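Local atomic coordinates of putative surface-anchored fimbrial subunit (Corynebacterium diphtheriae, PDB entry 3HR6), a protein that probably polymerises as the major pilin into the shaft of cell-wall-attached pili, using tandem Ig-like modules stiffened by isopeptide and disulfide bonds. Residues 96-102 against 116-122; 141-145 against 176-180; 300-305 against 368-374. The contacts are given in a common frame with arbitrary orientation. Where two conformers were deposited one is given. Numbering follows the deposited sequence.

Interaction 1 (96-102 against 116-122)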
loop_
_atom_site.group_PDB
_atom_site.type_symbol
_atom_site.label_atom_id
_atom_site.label_comp_id
_atom_site.label_asym_id
_atom_site.label_seq_id
_atom_site.Cartn_x
_atom_site.Cartn_y
_atom_site.Cartn_z
ATOM N N PRO A 96 -32.091 30.097 -5.819
ATOM C CA PRO A 96 -33.098 29.055 -5.636
ATOM C C PRO A 96 -33.176 28.110 -6.844
ATOM O O PRO A 96 -33.320 28.564 -7.973
ATOM C CB PRO A 96 -34.388 29.854 -5.452
ATOM C CG PRO A 96 -33.932 31.161 -4.858
ATOM C CD PRO A 96 -32.607 31.441 -5.498
ATOM N N ALA A 97 -33.034 26.806 -6.604
ATOM C CA ALA A 97 -33.005 25.814 -7.686
ATOM C C ALA A 97 -33.145 24.401 -7.115
ATOM O O ALA A 97 -33.182 24.241 -5.903
ATOM C CB ALA A 97 -31.700 25.919 -8.456
ATOM N N LEU A 98 -33.260 23.401 -7.993
ATOM C CA LEU A 98 -33.070 21.995 -7.624
ATOM C C LEU A 98 -31.592 21.677 -7.775
ATOM O O LEU A 98 -30.986 21.982 -8.813
ATOM C CB LEU A 98 -33.903 21.050 -8.514
ATOM C CG LEU A 98 -33.905 19.546 -8.158
ATOM C CD1 LEU A 98 -34.496 19.305 -6.784
ATOM C CD2 LEU A 98 -34.669 18.718 -9.215
ATOM N N TYR A 99 -30.995 21.094 -6.734
ATOM C CA TYR A 99 -29.581 20.757 -6.771
ATOM C C TYR A 99 -29.323 19.268 -6.697
ATOM O O TYR A 99 -30.154 18.488 -6.250
ATOM C CB TYR A 99 -28.814 21.479 -5.659
ATOM C CG TYR A 99 -28.722 22.974 -5.906
ATOM C CD1 TYR A 99 -27.680 23.512 -6.645
ATOM C CD2 TYR A 99 -29.696 23.853 -5.406
ATOM C CE1 TYR A 99 -27.594 24.872 -6.887
ATOM C CE2 TYR A 99 -29.607 25.233 -5.643
ATOM C CZ TYR A 99 -28.551 25.728 -6.372
ATOM O OH TYR A 99 -28.441 27.086 -6.651
ATOM N N LEU A 100 -28.155 18.876 -7.160
ATOM C CA LEU A 100 -27.711 17.504 -7.064
ATOM C C LEU A 100 -26.358 17.505 -6.360
ATOM O O LEU A 100 -25.435 18.230 -6.753
ATOM C CB LEU A 100 -27.639 16.860 -8.461
ATOM C CG LEU A 100 -27.127 15.422 -8.468
ATOM C CD1 LEU A 100 -28.248 14.465 -8.155
ATOM C CD2 LEU A 100 -26.462 15.101 -9.840
ATOM N N VAL A 101 -26.276 16.744 -5.264
ATOM C CA VAL A 101 -25.069 16.650 -4.466
ATOM C C VAL A 101 -24.392 15.323 -4.786
ATOM O O VAL A 101 -25.000 14.256 -4.631
ATOM C CB VAL A 101 -25.384 16.739 -2.936
ATOM C CG1 VAL A 101 -24.159 16.386 -2.093
ATOM C CG2 VAL A 101 -25.928 18.128 -2.578
ATOM N N VAL A 102 -23.144 15.387 -5.215
ATOM C CA VAL A 102 -22.403 14.185 -5.608
ATOM C C VAL A 102 -21.184 14.034 -4.714
ATOM O O VAL A 102 -20.260 14.825 -4.786
ATOM C CB VAL A 102 -21.962 14.219 -7.093
ATOM C CG1 VAL A 102 -21.129 12.972 -7.450
ATOM C CG2 VAL A 102 -23.175 14.310 -8.005
ATOM N N PRO A 116 -25.367 9.929 -5.561
ATOM C CA PRO A 116 -25.938 11.245 -5.830
ATOM C C PRO A 116 -27.356 11.392 -5.315
ATOM O O PRO A 116 -28.117 10.417 -5.276
ATOM C CB PRO A 116 -25.910 11.321 -7.355
ATOM C CG PRO A 116 -24.843 10.372 -7.742
ATOM C CD PRO A 116 -24.940 9.261 -6.807
ATOM N N PHE A 117 -27.710 12.600 -4.883
ATOM C CA PHE A 117 -29.048 12.842 -4.406
ATOM C C PHE A 117 -29.474 14.280 -4.643
ATOM O O PHE A 117 -28.661 15.176 -4.733
ATOM C CB PHE A 117 -29.171 12.462 -2.922
ATOM C CG PHE A 117 -28.354 13.326 -1.985
ATOM C CD1 PHE A 117 -28.931 14.413 -1.341
ATOM C CD2 PHE A 117 -27.032 13.024 -1.719
ATOM C CE1 PHE A 117 -28.199 15.212 -0.491
ATOM C CE2 PHE A 117 -26.284 13.819 -0.881
ATOM C CZ PHE A 117 -26.875 14.887 -0.228
ATOM N N LEU A 118 -30.778 14.467 -4.753
ATOM C CA LEU A 118 -31.369 15.764 -5.061
ATOM C C LEU A 118 -31.654 16.525 -3.765
ATOM O O LEU A 118 -31.996 15.923 -2.734
ATOM C CB LEU A 118 -32.666 15.576 -5.842
ATOM C CG LEU A 118 -32.594 14.951 -7.243
ATOM C CD1 LEU A 118 -33.987 14.518 -7.722
ATOM C CD2 LEU A 118 -31.929 15.919 -8.201
ATOM N N VAL A 119 -31.481 17.847 -3.833
ATOM C CA VAL A 119 -31.814 18.768 -2.735
ATOM C C VAL A 119 -32.421 20.024 -3.337
ATOM O O VAL A 119 -31.777 20.701 -4.123
ATOM C CB VAL A 119 -30.571 19.228 -1.932
ATOM C CG1 VAL A 119 -30.987 19.971 -0.707
ATOM C CG2 VAL A 119 -29.682 18.032 -1.536
ATOM N N ALA A 120 -33.635 20.333 -2.937
ATOM C CA ALA A 120 -34.263 21.599 -3.291
ATOM C C ALA A 120 -33.769 22.701 -2.340
ATOM O O ALA A 120 -33.569 22.467 -1.146
ATOM C CB ALA A 120 -35.789 21.477 -3.231
ATOM N N ALA A 121 -33.591 23.914 -2.862
ATOM C CA ALA A 121 -33.302 25.055 -2.005
ATOM C C ALA A 121 -33.979 26.266 -2.605
ATOM O O ALA A 121 -33.851 26.508 -3.800
ATOM C CB ALA A 121 -31.789 25.262 -1.840
ATOM N N PRO A 122 -34.757 27.004 -1.798
ATOM C CA PRO A 122 -35.029 26.779 -0.389
ATOM C C PRO A 122 -36.014 25.625 -0.184
ATOM O O PRO A 122 -36.515 25.063 -1.153
ATOM C CB PRO A 122 -35.637 28.116 0.047
ATOM C CG PRO A 122 -36.294 28.629 -1.150
ATOM C CD PRO A 122 -35.485 28.180 -2.313
#

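Interaction 2 (141-145 against 176-180)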
loop_
_atom_site.group_PDB
_atom_site.type_symbol
_atom_site.label_atom_id
_atom_site.label_comp_id
_atom_site.label_asym_id
_atom_site.label_seq_id
_atom_site.Cartn_x
_atom_site.Cartn_y
_atom_site.Cartn_z
ATOM N N HIS A 141 -21.949 7.470 4.200
ATOM C CA HIS A 141 -20.922 6.689 3.520
ATOM C C HIS A 141 -20.407 5.657 4.499
ATOM O O HIS A 141 -20.716 5.699 5.686
ATOM C CB HIS A 141 -19.764 7.550 3.035
ATOM C CG HIS A 141 -19.000 8.176 4.151
ATOM N ND1 HIS A 141 -19.295 9.427 4.645
ATOM C CD2 HIS A 141 -17.997 7.691 4.918
ATOM C CE1 HIS A 141 -18.490 9.694 5.662
ATOM N NE2 HIS A 141 -17.686 8.663 5.843
ATOM N N GLN A 142 -19.646 4.697 3.985
ATOM C CA GLN A 142 -19.078 3.650 4.825
ATOM C C GLN A 142 -17.581 3.673 4.701
ATOM O O GLN A 142 -17.023 3.848 3.638
ATOM C CB GLN A 142 -19.644 2.256 4.497
ATOM C CG GLN A 142 -21.150 2.069 4.775
ATOM C CD GLN A 142 -22.057 2.597 3.700
ATOM O OE1 GLN A 142 -21.958 2.205 2.531
ATOM N NE2 GLN A 142 -22.965 3.502 4.082
ATOM N N ALA A 143 -16.930 3.495 5.840
ATOM C CA ALA A 143 -15.497 3.489 5.897
ATOM C C ALA A 143 -14.906 2.186 5.326
ATOM O O ALA A 143 -15.526 1.127 5.347
ATOM C CB ALA A 143 -15.039 3.670 7.362
ATOM N N LEU A 144 -13.688 2.327 4.845
ATOM C CA LEU A 144 -12.817 1.226 4.454
ATOM C C LEU A 144 -11.764 1.050 5.550
ATOM O O LEU A 144 -11.107 2.011 5.983
ATOM C CB LEU A 144 -12.133 1.533 3.133
ATOM C CG LEU A 144 -13.076 1.409 1.929
ATOM C CD1 LEU A 144 -12.584 2.253 0.750
ATOM C CD2 LEU A 144 -13.187 -0.049 1.592
ATOM N N SER A 145 -11.584 -0.180 5.980
ATOM C CA SER A 145 -10.573 -0.495 6.982
ATOM C C SER A 145 -9.216 -0.526 6.325
ATOM O O SER A 145 -9.117 -0.888 5.160
ATOM C CB SER A 145 -10.840 -1.875 7.573
ATOM O OG SER A 145 -12.082 -1.879 8.257
ATOM N N PRO A 176 -16.053 -3.989 3.499
ATOM C CA PRO A 176 -16.988 -3.317 4.412
ATOM C C PRO A 176 -18.431 -3.713 4.173
ATOM O O PRO A 176 -18.800 -4.101 3.056
ATOM C CB PRO A 176 -16.792 -1.846 4.055
ATOM C CG PRO A 176 -16.543 -1.885 2.589
ATOM C CD PRO A 176 -15.617 -3.072 2.437
ATOM N N GLU A 177 -19.265 -3.605 5.210
ATOM C CA GLU A 177 -20.703 -3.645 5.010
ATOM C C GLU A 177 -21.135 -2.296 4.415
ATOM O O GLU A 177 -20.770 -1.220 4.945
ATOM C CB GLU A 177 -21.492 -3.959 6.280
ATOM C CG GLU A 177 -22.981 -4.014 6.059
ATOM C CD GLU A 177 -23.773 -4.395 7.293
ATOM O OE1 GLU A 177 -23.145 -4.653 8.330
ATOM O OE2 GLU A 177 -25.011 -4.446 7.176
ATOM N N ILE A 178 -21.868 -2.370 3.310
ATOM C CA ILE A 178 -22.359 -1.166 2.629
ATOM C C ILE A 178 -23.890 -1.045 2.749
ATOM O O ILE A 178 -24.594 -1.995 3.097
ATOM C CB ILE A 178 -21.895 -1.092 1.168
ATOM C CG1 ILE A 178 -22.569 -2.181 0.322
ATOM C CG2 ILE A 178 -20.322 -1.118 1.085
ATOM C CD1 ILE A 178 -22.178 -2.125 -1.176
ATOM N N ALA A 179 -24.378 0.153 2.462
ATOM C CA ALA A 179 -25.786 0.483 2.534
ATOM C C ALA A 179 -26.631 -0.598 1.852
ATOM O O ALA A 179 -26.316 -1.036 0.740
ATOM C CB ALA A 179 -26.015 1.828 1.874
ATOM N N SER A 180 -27.708 -1.033 2.522
ATOM C CA SER A 180 -28.616 -2.060 1.988
ATOM C C SER A 180 -29.044 -1.754 0.563
ATOM O O SER A 180 -29.330 -0.602 0.235
ATOM C CB SER A 180 -29.876 -2.144 2.852
ATOM O OG SER A 180 -30.451 -0.861 3.001
#

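Interaction 3 (300-305 against 368-374)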
loop_
_atom_site.group_PDB
_atom_site.type_symbol
_atom_site.label_atom_id
_atom_site.label_comp_id
_atom_site.label_asym_id
_atom_site.label_seq_id
_atom_site.Cartn_x
_atom_site.Cartn_y
_atom_site.Cartn_z
ATOM N N SER A 300 -1.443 -0.997 6.026
ATOM C CA SER A 300 -0.310 -0.923 6.956
ATOM C C SER A 300 1.021 -1.039 6.210
ATOM O O SER A 300 1.097 -1.588 5.097
ATOM C CB SER A 300 -0.390 -2.009 8.006
ATOM O OG SER A 300 -0.304 -3.301 7.411
ATOM N N ARG A 301 2.064 -0.443 6.767
ATOM C CA ARG A 301 3.339 -0.442 6.105
ATOM C C ARG A 301 4.122 -1.688 6.424
ATOM O O ARG A 301 4.066 -2.181 7.546
ATOM C CB ARG A 301 4.151 0.773 6.551
ATOM C CG ARG A 301 3.582 2.109 6.109
ATOM C CD ARG A 301 4.264 3.213 6.876
ATOM N NE ARG A 301 3.957 4.491 6.269
ATOM C CZ ARG A 301 4.704 5.097 5.346
ATOM N NH1 ARG A 301 5.847 4.559 4.897
ATOM N NH2 ARG A 301 4.306 6.274 4.874
ATOM N N VAL A 302 4.924 -2.114 5.440
ATOM C CA VAL A 302 5.905 -3.159 5.641
ATOM C C VAL A 302 7.244 -2.541 5.321
ATOM O O VAL A 302 7.404 -1.858 4.301
ATOM C CB VAL A 302 5.651 -4.418 4.798
ATOM C CG1 VAL A 302 6.839 -5.434 5.017
ATOM C CG2 VAL A 302 4.411 -5.071 5.242
ATOM N N SER A 303 8.204 -2.710 6.253
ATOM C CA SER A 303 9.556 -2.215 5.998
ATOM C C SER A 303 10.591 -3.277 6.347
ATOM O O SER A 303 10.745 -3.668 7.496
ATOM C CB SER A 303 9.839 -0.940 6.769
ATOM O OG SER A 303 11.181 -0.420 6.556
ATOM N N SER A 304 11.265 -3.782 5.328
ATOM C CA SER A 304 12.299 -4.789 5.514
ATOM C C SER A 304 13.646 -4.113 5.528
ATOM O O SER A 304 13.916 -3.257 4.702
ATOM C CB SER A 304 12.214 -5.822 4.398
ATOM O OG SER A 304 10.962 -6.498 4.491
ATOM N N LYS A 305 14.482 -4.470 6.498
ATOM C CA LYS A 305 15.700 -3.738 6.779
ATOM C C LYS A 305 16.902 -4.491 6.223
ATOM O O LYS A 305 17.013 -5.685 6.420
ATOM C CB LYS A 305 15.835 -3.608 8.288
ATOM C CG LYS A 305 14.569 -3.133 9.003
ATOM C CD LYS A 305 14.139 -1.748 8.539
ATOM C CE LYS A 305 12.952 -1.273 9.359
ATOM N NZ LYS A 305 12.512 0.094 8.990
ATOM N N HIS A 368 19.317 -9.050 3.841
ATOM C CA HIS A 368 18.024 -8.767 4.474
ATOM C C HIS A 368 18.104 -9.216 5.915
ATOM O O HIS A 368 18.299 -10.393 6.223
ATOM C CB HIS A 368 16.895 -9.482 3.732
ATOM C CG HIS A 368 15.595 -9.462 4.471
ATOM N ND1 HIS A 368 14.764 -10.572 4.602
ATOM C CD2 HIS A 368 14.979 -8.459 5.145
ATOM C CE1 HIS A 368 13.692 -10.236 5.288
ATOM N NE2 HIS A 368 13.819 -8.971 5.673
ATOM N N LEU A 369 17.957 -8.281 6.839
ATOM C CA LEU A 369 18.102 -8.557 8.247
ATOM C C LEU A 369 16.817 -8.928 8.966
ATOM O O LEU A 369 16.810 -9.754 9.852
ATOM C CB LEU A 369 18.706 -7.325 8.905
ATOM C CG LEU A 369 20.082 -6.963 8.422
ATOM C CD1 LEU A 369 20.443 -5.620 9.014
ATOM C CD2 LEU A 369 21.113 -7.986 8.881
ATOM N N GLY A 370 15.717 -8.309 8.541
ATOM C CA GLY A 370 14.440 -8.514 9.200
ATOM C C GLY A 370 13.401 -7.550 8.687
ATOM O O GLY A 370 13.705 -6.747 7.806
ATOM N N THR A 371 12.203 -7.620 9.270
ATOM C CA THR A 371 11.043 -6.895 8.758
ATOM C C THR A 371 10.185 -6.347 9.895
ATOM O O THR A 371 9.928 -7.003 10.906
ATOM C CB THR A 371 10.191 -7.788 7.860
ATOM O OG1 THR A 371 11.009 -8.246 6.796
ATOM C CG2 THR A 371 9.022 -6.989 7.285
ATOM N N LEU A 372 9.753 -5.109 9.705
ATOM C CA LEU A 372 8.822 -4.398 10.591
ATOM C C LEU A 372 7.480 -4.399 9.855
ATOM O O LEU A 372 7.378 -3.975 8.690
ATOM C CB LEU A 372 9.294 -2.963 10.804
ATOM C CG LEU A 372 8.427 -2.115 11.714
ATOM C CD1 LEU A 372 8.521 -2.607 13.182
ATOM C CD2 LEU A 372 8.813 -0.614 11.629
ATOM N N GLN A 373 6.490 -4.984 10.507
ATOM C CA GLN A 373 5.147 -5.082 9.967
ATOM C C GLN A 373 4.140 -5.186 11.106
ATOM O O GLN A 373 4.502 -5.472 12.259
ATOM C CB GLN A 373 5.046 -6.314 9.070
ATOM C CG GLN A 373 5.455 -7.595 9.777
ATOM C CD GLN A 373 5.790 -8.712 8.826
ATOM O OE1 GLN A 373 5.199 -8.833 7.756
ATOM N NE2 GLN A 373 6.720 -9.570 9.235
ATOM N N LEU A 374 2.866 -5.036 10.753
ATOM C CA LEU A 374 1.801 -5.091 11.709
ATOM C C LEU A 374 1.501 -6.524 12.129
ATOM O O LEU A 374 1.395 -7.424 11.305
ATOM C CB LEU A 374 0.570 -4.439 11.073
ATOM C CG LEU A 374 -0.486 -3.867 11.950
ATOM C CD1 LEU A 374 0.091 -2.758 12.805
ATOM C CD2 LEU A 374 -1.599 -3.375 11.033
HETATM O O HOH W 1 2.230 -4.115 8.045
HETATM O O HOH W 2 6.397 -1.166 8.906
#

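Interaction 1 (96-102 against 116-122)
Six backbone hydrogen bonds zip strand 97-102 onto strand 117-121. They come as reciprocal N-H to O pairs between Ala97 and Ala121, Tyr99 and Val119, and Val101 and Phe117, the shortest being Tyr99 N to Val119 O and Val119 N to Tyr99 O, both 2.8 Å. Between these rungs lie the non-hydrogen-bonded pairs Leu98-Ala120 and Leu100-Leu118, where CA-H...O contacts add to the ladder, as from Leu118 CA to Tyr99 O at 3.2 Å. Apolar contacts form on both faces. On one, Leu98 CD2 and Leu100 CD1 each lie 4.0 Å from Leu118 CD2. On the other, Val101 CG2 meets Val119 CG2 at 3.9 Å, and Val101 CB sits over the Phe117 ring in a CH-pi contact. This second face packs on strand 5-13, while the Tyr99 hydroxyl bonds Thr95 O and Arg43. With strand 38-44 bonded to the far edge of 97-103, the pair forms an antiparallel part of a mixed sheet in the N-terminal Ig-like pilin module.

Interaction 2 (141-145 against 176-180)
Where one Ig-like module hands over to the next, the end of the last strand of the N-terminal module, 131-143, and its exit loop lie beside a loop of the following module, the one after strand 166-174. The two segments run in opposite senses, with CA-CA distances of 6.2 Å both for Leu144-Pro176 and for Gln142-Ile178; no backbone-to-backbone hydrogen bond joins them, and most contacts set a side chain of one segment against the backbone of the other. Pro176 comes first, its CA-to-CB bond directed toward the other segment. Its CB lies 3.5 Å from Ala143 O and its CG makes an apolar contact of 4.0 Å with Leu144 CD2, while the ring also touches Val112 of the N-terminal module. At Glu177 the backbone makes the contact: its carbonyl O is 3.3 Å from Gln142 CG, whereas the carboxylate end leads away. Ile178 brings its CA to within 3.4 Å of Gln142 OE1; its own side chain turns off to Val112 and Phe184. Ala179 then supplies the polar link. The Gln142 amide bridges both modules, because its NE2 is held by Gly14 O of the N-terminal module while its oxygen serves the next one: Ala179 N donates to Gln142 OE1 over 3.2 Å, with an N-H...O angle of 152°.

Interaction 3 (300-305 against 368-374)
This is an antiparallel strand pairing, largely buried, at the seam between the middle and C-terminal modules, where the start of strand 302-315 lies against the later part of strand 361-375. Ser303 and Leu372 form a reciprocal hydrogen-bonded pair (Ser303 N to Leu372 O 2.9 Å, Leu372 N to Ser303 O 2.8 Å). At Ser304-Thr371 the backbones close to a CA-CA distance of 4.1 Å, and the hydroxyls Ser304 OG and Thr371 OG1 hydrogen-bond at 2.9 Å. Opposite Lys305 the ladder shifts: Lys305 N donates to Gly370 O at 2.7 Å, but Lys305 O accepts from Leu369 N at 2.8 Å, a beta bulge in which Leu369 has helix-like backbone angles. Strand 302-315 also pairs with strand 268-276 of the preceding module, so tandem Ig-like domains here share a continuous sheet. Toward Ser300 the strands part, and one water joins Ser300 OG, Arg301 O and Leu374 N. Lys305 NZ folds back onto Ser303 OG at 2.8 Å; Asp270 also bonds that hydroxyl. His368 NE2 hydrogen-bonds Thr371 OG1 at 3.1 Å, while its ring stacks on Phe161 and its ND1 pairs with Phe161 N, next to the calcium ligand Gly160; the ion itself lies about 7 Å from the nearest atom of this side chain.

From the N terminus the contacts follow in series, none enclosing or crossing another. Interaction 1 closes a short excursion that carries strand 111-112, within the N-terminal module. The chain continues from strand 117-124 into its sheet neighbour 131-143, whose end opens interaction 2; the centres of these two contacts are 24 Å apart. Interaction 2 closes a loop of 30 residues that includes the calcium-binding segment and strands 148-152 and 166-174, tying the N-terminal module to the middle one. Interaction 3, about 30 Å on between centres, closes the widest loop, 62 residues, within the C-terminal module beside its junction with the middle one.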